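Local coordinates for protein N-acyl-D-glutamate deacylase (Bordetella bronchiseptica, PDB 3GIP) that hydrolyses N-acyl-D-glutamate to D-glutamate and a carboxylate, as a zinc-bound deacylase of the amidohydrolase family, at residues 226-231 with 262-267. Residues are numbered along the deposited sequence.
Sequences VEAAVE and ATLANI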
loop_
_atom_site.group_PDB
_atom_site.type_symbol
_atom_site.label_atom_id
_atom_site.label_comp_id
_atom_site.label_asym_id
_atom_site.label_seq_id
_atom_site.Cartn_x
_atom_site.Cartn_y
_atom_site.Cartn_z
ATOM N N VAL A 226 6.645 -20.194 -1.363
ATOM C CA VAL A 226 6.227 -19.172 -0.412
ATOM C C VAL A 226 6.799 -19.330 0.997
ATOM O O VAL A 226 7.172 -18.340 1.625
ATOM C CB VAL A 226 4.677 -19.067 -0.341
ATOM C CG1 VAL A 226 4.084 -20.310 0.298
ATOM C CG2 VAL A 226 4.275 -17.806 0.420
ATOM N N GLU A 227 6.877 -20.558 1.504
ATOM C CA GLU A 227 7.428 -20.746 2.842
ATOM C C GLU A 227 8.904 -20.368 2.889
ATOM O O GLU A 227 9.357 -19.724 3.831
ATOM C CB GLU A 227 7.230 -22.190 3.316
ATOM C CG GLU A 227 5.791 -22.494 3.716
ATOM C CD GLU A 227 5.615 -23.892 4.279
ATOM O OE1 GLU A 227 6.323 -24.237 5.249
ATOM O OE2 GLU A 227 4.763 -24.644 3.756
ATOM N N ALA A 228 9.653 -20.763 1.866
ATOM C CA ALA A 228 11.074 -20.433 1.807
ATOM C C ALA A 228 11.251 -18.923 1.651
ATOM O O ALA A 228 12.179 -18.334 2.208
ATOM C CB ALA A 228 11.727 -21.158 0.636
ATOM N N ALA A 229 10.349 -18.301 0.895
ATOM C CA ALA A 229 10.408 -16.860 0.653
ATOM C C ALA A 229 10.199 -16.051 1.929
ATOM O O ALA A 229 10.877 -15.049 2.153
ATOM C CB ALA A 229 9.377 -16.469 -0.395
ATOM N N VAL A 230 9.255 -16.476 2.762
ATOM C CA VAL A 230 9.009 -15.780 4.018
ATOM C C VAL A 230 10.208 -15.986 4.943
ATOM O O VAL A 230 10.664 -15.050 5.598
ATOM C CB VAL A 230 7.719 -16.299 4.705
ATOM C CG1 VAL A 230 7.644 -15.800 6.145
ATOM C CG2 VAL A 230 6.500 -15.819 3.929
ATOM N N GLU A 231 10.717 -17.215 4.993
ATOM C CA GLU A 231 11.872 -17.527 5.830
ATOM C C GLU A 231 13.070 -16.665 5.427
ATOM O O GLU A 231 13.830 -16.210 6.281
ATOM C CB GLU A 231 12.226 -19.015 5.698
ATOM C CG GLU A 231 13.574 -19.437 6.298
ATOM C CD GLU A 231 13.708 -19.130 7.783
ATOM O OE1 GLU A 231 12.674 -18.947 8.462
ATOM O OE2 GLU A 231 14.861 -19.088 8.276
ATOM N N ALA A 262 1.784 -22.113 8.023
ATOM C CA ALA A 262 3.213 -22.268 8.254
ATOM C C ALA A 262 3.957 -20.932 8.221
ATOM O O ALA A 262 4.818 -20.678 9.066
ATOM C CB ALA A 262 3.806 -23.217 7.220
ATOM N N THR A 263 3.631 -20.075 7.254
ATOM C CA THR A 263 4.317 -18.787 7.154
ATOM C C THR A 263 4.000 -17.880 8.335
ATOM O O THR A 263 4.879 -17.186 8.848
ATOM C CB THR A 263 3.964 -18.041 5.850
ATOM O OG1 THR A 263 2.549 -17.831 5.782
ATOM C CG2 THR A 263 4.425 -18.837 4.635
ATOM N N LEU A 264 2.741 -17.875 8.762
ATOM C CA LEU A 264 2.341 -17.054 9.897
ATOM C C LEU A 264 2.965 -17.594 11.182
ATOM O O LEU A 264 3.261 -16.833 12.103
ATOM C CB LEU A 264 0.815 -17.020 10.015
ATOM C CG LEU A 264 0.115 -16.306 8.854
ATOM C CD1 LEU A 264 -1.394 -16.450 9.007
ATOM C CD2 LEU A 264 0.521 -14.836 8.824
ATOM N N ALA A 265 3.166 -18.906 11.242
ATOM C CA ALA A 265 3.777 -19.518 12.417
ATOM C C ALA A 265 5.233 -19.068 12.487
ATOM O O ALA A 265 5.768 -18.814 13.568
ATOM C CB ALA A 265 3.699 -21.043 12.325
ATOM N N ASN A 266 5.862 -18.959 11.320
ATOM C CA ASN A 266 7.256 -18.537 11.235
ATOM C C ASN A 266 7.340 -17.073 11.645
ATOM O O ASN A 266 8.236 -16.666 12.388
ATOM C CB ASN A 266 7.761 -18.723 9.804
ATOM C CG ASN A 266 9.271 -18.755 9.716
ATOM O OD1 ASN A 266 9.967 -18.620 10.721
ATOM N ND2 ASN A 266 9.787 -18.937 8.505
ATOM N N ILE A 267 6.391 -16.282 11.157
ATOM C CA ILE A 267 6.328 -14.866 11.487
ATOM C C ILE A 267 6.165 -14.718 12.998
ATOM O O ILE A 267 6.816 -13.883 13.626
ATOM C CB ILE A 267 5.148 -14.202 10.746
ATOM C CG1 ILE A 267 5.508 -14.063 9.263
ATOM C CG2 ILE A 267 4.806 -12.857 11.371
ATOM C CD1 ILE A 267 4.379 -13.562 8.382
HETATM O O HOH W 1 7.921 -19.628 6.280
#
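Thr263 lays its CG2 methyl across one face of the helix turn 226-230. Thr263 CG2 sits 4.0 Å from CA of Glu227 and 3.7 Å from CG2 of Val230. It also touches Val226, with Thr263 CG2 4.1 Å from the carbonyl O of Val226. The Thr263 hydroxyl is engaged elsewhere, in a hydrogen bond with His249. The methyl is thus the part given to the neighbouring helix. Val230 points toward 262-267 and adds a second apolar contact, its CG1 lying 4.2 Å from CG1 of Ile267.

Polar groups join the helices beside this apolar strip. Asn266 ND2 donates a straight hydrogen bond of 2.9 Å to Glu231 OE1. Asn266 ND2 also gives a 3.0 Å hydrogen bond to the O of a water, and this water O in turn donates to the backbone O of Glu227 at 2.8 Å. One amide group therefore ties 262-267 to two successive turns of 226-231. Glu227 reaches over Ala262, with Glu227 OE1 3.4 Å from CB of Ala262. The other carboxylate oxygens have partners outside the segments: OE2 of Glu231 is in a salt bridge with Arg238, and OE2 of Glu227 with Arg259.

The two segments run nearly parallel, at 14°, and their axes approach to 9.5 Å. The backbones come nearest at Glu227 and Thr263, with CA atoms 5.7 Å apart, where the Thr263 methyl fills the space. Helices 226-240 and 260-272 follow the parallel strands 214-218 and 243-246. This is the side-by-side packing of consecutive outer helices in the TIM barrel of the amidohydrolase family.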